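Local coordinates for formimidoylglutamase (Bacillus subtilis, PDB 3M1R), which hydrolyses N-formimidoyl-L-glutamate to L-glutamate and formamide in histidine degradation, using two manganese ions per subunit, at residues G145-V149 with I181-I187; P255-A259 with V289-P293. One frame throughout, in Å; residues are numbered along the deposited sequence.

In the fold
Following the chain from the N terminus, contact 1 comes first: strand 147-152 starts, the chain passes through the metal-site residues D153, H155 and D157 and helix 171-178, and 181-187 returns to the start of the next parallel strand, 186-191. This closes one beta-alpha-beta unit toward one side of the nine-stranded sheet. Contact 2 opens at 255-259, after strand 239-245, and closes at 289-293, after helix 267-278 and strand 283-289. The two closures are in series, neither nesting nor crossing; the centres of contacts 1 and 2 lie about 26 Å apart and their nearest atoms about 10 Å. Contact 1 joins strand beginnings, contact 2 loops that follow strand ends, beside the two-metal site, which holds calcium in this crystal.

Contact 1 of 2, residues G145-V149 with I181-I187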
loop_
_atom_site.group_PDB
_atom_site.type_symbol
_atom_site.label_atom_id
_atom_site.label_comp_id
_atom_site.label_asym_id
_atom_site.label_seq_id
_atom_site.Cartn_x
_atom_site.Cartn_y
_atom_site.Cartn_z
ATOM N N GLY D 145 -40.170 20.294 12.509
ATOM C CA GLY D 145 -40.837 20.277 13.798
ATOM C C GLY D 145 -40.078 19.427 14.798
ATOM O O GLY D 145 -38.910 19.085 14.578
ATOM N N THR D 146 -40.738 19.081 15.899
ATOM C CA THR D 146 -40.125 18.253 16.931
ATOM C C THR D 146 -39.580 16.940 16.364
ATOM O O THR D 146 -40.331 16.084 15.897
ATOM C CB THR D 146 -41.108 17.955 18.064
ATOM O OG1 THR D 146 -41.525 19.189 18.660
ATOM C CG2 THR D 146 -40.436 17.099 19.122
ATOM N N THR D 147 -38.267 16.785 16.426
ATOM C CA THR D 147 -37.604 15.682 15.744
ATOM C C THR D 147 -36.928 14.723 16.722
ATOM O O THR D 147 -36.290 15.141 17.690
ATOM C CB THR D 147 -36.574 16.234 14.731
ATOM O OG1 THR D 147 -37.240 17.128 13.830
ATOM C CG2 THR D 147 -35.907 15.112 13.930
ATOM N N ALA D 148 -37.093 13.430 16.477
ATOM C CA ALA D 148 -36.342 12.425 17.208
ATOM C C ALA D 148 -35.102 12.087 16.392
ATOM O O ALA D 148 -35.163 12.085 15.164
ATOM C CB ALA D 148 -37.167 11.198 17.402
ATOM N N VAL D 149 -33.996 11.789 17.069
ATOM C CA VAL D 149 -32.766 11.396 16.378
ATOM C C VAL D 149 -32.380 9.989 16.793
ATOM O O VAL D 149 -32.249 9.693 17.987
ATOM C CB VAL D 149 -31.578 12.352 16.669
ATOM C CG1 VAL D 149 -30.310 11.918 15.887
ATOM C CG2 VAL D 149 -31.940 13.797 16.343
ATOM N N ILE D 181 -32.937 19.788 19.827
ATOM C CA ILE D 181 -33.696 18.576 20.087
ATOM C C ILE D 181 -33.644 18.325 21.574
ATOM O O ILE D 181 -32.852 18.941 22.282
ATOM C CB ILE D 181 -33.117 17.346 19.372
ATOM C CG1 ILE D 181 -31.714 17.040 19.899
ATOM C CG2 ILE D 181 -33.170 17.522 17.847
ATOM C CD1 ILE D 181 -31.097 15.774 19.304
ATOM N N GLU D 182 -34.489 17.425 22.052
ATOM C CA GLU D 182 -34.510 17.110 23.475
ATOM C C GLU D 182 -33.756 15.817 23.730
ATOM O O GLU D 182 -33.759 14.915 22.896
ATOM C CB GLU D 182 -35.950 17.007 23.995
ATOM C CG GLU D 182 -36.575 18.339 24.390
ATOM C CD GLU D 182 -38.028 18.198 24.809
ATOM O OE1 GLU D 182 -38.461 17.057 25.077
ATOM O OE2 GLU D 182 -38.740 19.225 24.867
ATOM N N GLY D 183 -33.107 15.733 24.884
ATOM C CA GLY D 183 -32.330 14.562 25.248
ATOM C C GLY D 183 -33.089 13.248 25.190
ATOM O O GLY D 183 -32.562 12.234 24.714
ATOM N N GLN D 184 -34.333 13.253 25.659
ATOM C CA GLN D 184 -35.103 12.014 25.690
ATOM C C GLN D 184 -35.648 11.613 24.321
ATOM O O GLN D 184 -36.248 10.551 24.182
ATOM C CB GLN D 184 -36.229 12.084 26.713
ATOM C CG GLN D 184 -37.412 12.917 26.274
ATOM C CD GLN D 184 -37.344 14.332 26.788
ATOM O OE1 GLN D 184 -36.258 14.863 27.035
ATOM N NE2 GLN D 184 -38.507 14.953 26.964
ATOM N N HIS D 185 -35.441 12.459 23.316
ATOM C CA HIS D 185 -35.835 12.132 21.944
ATOM C C HIS D 185 -34.646 11.655 21.136
ATOM O O HIS D 185 -34.739 11.513 19.921
ATOM C CB HIS D 185 -36.427 13.348 21.247
ATOM C CG HIS D 185 -37.571 13.956 21.985
ATOM N ND1 HIS D 185 -37.903 15.289 21.870
ATOM C CD2 HIS D 185 -38.458 13.416 22.854
ATOM C CE1 HIS D 185 -38.952 15.541 22.635
ATOM N NE2 HIS D 185 -39.306 14.423 23.243
ATOM N N LEU D 186 -33.534 11.426 21.825
ATOM C CA LEU D 186 -32.286 10.995 21.211
ATOM C C LEU D 186 -32.098 9.549 21.605
ATOM O O LEU D 186 -32.059 9.235 22.795
ATOM C CB LEU D 186 -31.117 11.813 21.770
ATOM C CG LEU D 186 -29.885 12.120 20.902
ATOM C CD1 LEU D 186 -28.649 12.282 21.762
ATOM C CD2 LEU D 186 -29.655 11.066 19.853
ATOM N N ILE D 187 -32.008 8.668 20.614
ATOM C CA ILE D 187 -31.688 7.267 20.862
ATOM C C ILE D 187 -30.286 6.939 20.320
ATOM O O ILE D 187 -30.059 6.932 19.101
ATOM C CB ILE D 187 -32.736 6.342 20.222
ATOM C CG1 ILE D 187 -34.102 6.609 20.831
ATOM C CG2 ILE D 187 -32.387 4.899 20.433
ATOM C CD1 ILE D 187 -35.197 6.047 20.010
#
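V149, H185 and I181 give up the most surface here. The backbone of V149 hydrogen-bonds on both sides of L186: V149 N donates to H185 O (3.0 Å) and I187 N to V149 O (2.8 Å, nearly straight). This is the parallel ladder pattern, with V149 and L186 paired at a CA-CA distance of 4.9 Å. The V149 side chain shares a sheet face with L186, V149 CB lying 3.9 Å from L186 CD2. V149 CG2 meets I181 CD1 at 3.7 Å; F172 of helix 171-178 and I137 of helix 133-141 cover this patch. H185 ends a short 3-10 turn, where H185 N hydrogen-bonds to E182 O (3.0 Å). The H185 ring reaches back to the residue before strand 147-152, its CE1 4.1 Å from T146 CG2, and H185 CB lies 4.0 Å from T147 O. I181 CG2 also approaches T147 O (3.9 Å). Together they join the start of one strand to the exit of the beta-alpha-beta crossover, whose helix 171-178 links adjacent parallel strands of the arginase-family alpha/beta fold.

Contact 2 of 2, residues P255-A259 with V289-P293; sequences PGCPA and VEVDP
The irregular loops 255-259 and 289-293 cross obliquely, their register running in opposite directions: G256 CA lies 5.2 Å from D292 CA, and C257 CA 5.1 Å from V291 CA. With G256 at phi/psi -94/20, D292 N donates to G256 O at 2.7 Å, the one direct hydrogen bond. C257 (-96/142), V291 (-81/128) and D292 (-124/97) are extended. E290 takes left-handed angles (75/19); its carbonyl O lies 3.5 Å from C257 CA (a CA-H...O contact) and 3.2 Å from P258 CD. The E290 side chain, chi1 and chi2 both m, brings OE2 to 3.7 Å from P258 CG; a water bridges E290 OE2 (2.9 Å) to A259 N (2.8 Å), while OE1 accepts from N130 N. D292, chi1 t, points its CA-to-CB bond toward 255-259; OD1 hydrogen-bonds to T294 OG1 and OD2 to G56 N. R298 of a second subunit hydrogen-bonds to the P255, C257 and P258 carbonyls. E290 thus links 255-259, through water, to metal ligand N130, at the edge of the binuclear metal site.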
loop_
_atom_site.group_PDB
_atom_site.type_symbol
_atom_site.label_atom_id
_atom_site.label_comp_id
_atom_site.label_asym_id
_atom_site.label_seq_id
_atom_site.Cartn_x
_atom_site.Cartn_y
_atom_site.Cartn_z
ATOM N N PRO D 255 -13.047 -0.779 8.063
ATOM C CA PRO D 255 -11.662 -0.391 8.384
ATOM C C PRO D 255 -11.392 1.056 8.013
ATOM O O PRO D 255 -10.380 1.593 8.397
ATOM C CB PRO D 255 -10.815 -1.322 7.491
ATOM C CG PRO D 255 -11.704 -1.640 6.332
ATOM C CD PRO D 255 -13.094 -1.795 6.991
ATOM N N GLY D 256 -12.290 1.677 7.257
ATOM C CA GLY D 256 -12.068 3.035 6.800
ATOM C C GLY D 256 -12.660 4.144 7.647
ATOM O O GLY D 256 -12.855 5.242 7.137
ATOM N N CYS D 257 -12.979 3.878 8.915
ATOM C CA CYS D 257 -13.419 4.957 9.809
ATOM C C CYS D 257 -12.235 5.459 10.633
ATOM O O CYS D 257 -11.407 4.661 11.078
ATOM C CB CYS D 257 -14.521 4.479 10.757
ATOM S SG CYS D 257 -16.015 3.857 9.922
ATOM N N PRO D 258 -12.158 6.778 10.864
ATOM C CA PRO D 258 -11.038 7.233 11.692
ATOM C C PRO D 258 -10.939 6.472 13.011
ATOM O O PRO D 258 -9.897 5.870 13.271
ATOM C CB PRO D 258 -11.337 8.728 11.891
ATOM C CG PRO D 258 -12.126 9.098 10.604
ATOM C CD PRO D 258 -13.007 7.898 10.409
ATOM N N ALA D 259 -11.997 6.451 13.814
ATOM C CA ALA D 259 -11.915 5.775 15.107
ATOM C C ALA D 259 -12.337 4.309 15.020
ATOM O O ALA D 259 -13.485 3.985 15.261
ATOM C CB ALA D 259 -12.744 6.520 16.166
ATOM N N VAL D 289 -22.008 9.501 8.264
ATOM C CA VAL D 289 -20.788 10.212 8.583
ATOM C C VAL D 289 -19.650 9.267 8.930
ATOM O O VAL D 289 -19.854 8.071 9.164
ATOM C CB VAL D 289 -20.988 11.222 9.751
ATOM C CG1 VAL D 289 -21.924 12.336 9.340
ATOM C CG2 VAL D 289 -21.504 10.509 11.005
ATOM N N GLU D 290 -18.451 9.841 8.915
ATOM C CA GLU D 290 -17.234 9.229 9.422
ATOM C C GLU D 290 -16.650 8.138 8.533
ATOM O O GLU D 290 -15.825 7.344 8.969
ATOM C CB GLU D 290 -17.407 8.790 10.886
ATOM C CG GLU D 290 -17.569 9.983 11.843
ATOM C CD GLU D 290 -16.288 10.862 11.988
ATOM O OE1 GLU D 290 -16.373 12.105 11.866
ATOM O OE2 GLU D 290 -15.194 10.318 12.247
ATOM N N VAL D 291 -17.040 8.128 7.265
ATOM C CA VAL D 291 -16.320 7.314 6.293
ATOM C C VAL D 291 -15.057 8.038 5.820
ATOM O O VAL D 291 -15.120 9.183 5.382
ATOM C CB VAL D 291 -17.211 6.971 5.098
ATOM C CG1 VAL D 291 -16.421 6.225 4.020
ATOM C CG2 VAL D 291 -18.401 6.151 5.574
ATOM N N ASP D 292 -13.908 7.371 5.891
ATOM C CA ASP D 292 -12.675 7.989 5.412
ATOM C C ASP D 292 -12.001 7.112 4.343
ATOM O O ASP D 292 -11.280 6.167 4.644
ATOM C CB ASP D 292 -11.732 8.297 6.585
ATOM C CG ASP D 292 -10.496 9.126 6.166
ATOM O OD1 ASP D 292 -10.211 9.228 4.952
ATOM O OD2 ASP D 292 -9.809 9.666 7.070
ATOM N N PRO D 293 -12.243 7.436 3.083
ATOM C CA PRO D 293 -11.684 6.672 1.970
ATOM C C PRO D 293 -10.160 6.544 2.022
ATOM O O PRO D 293 -9.661 5.532 1.533
ATOM C CB PRO D 293 -12.067 7.512 0.748
ATOM C CG PRO D 293 -13.197 8.363 1.199
ATOM C CD PRO D 293 -12.999 8.619 2.633
HETATM O O HOH W 1 -14.403 7.785 13.510
#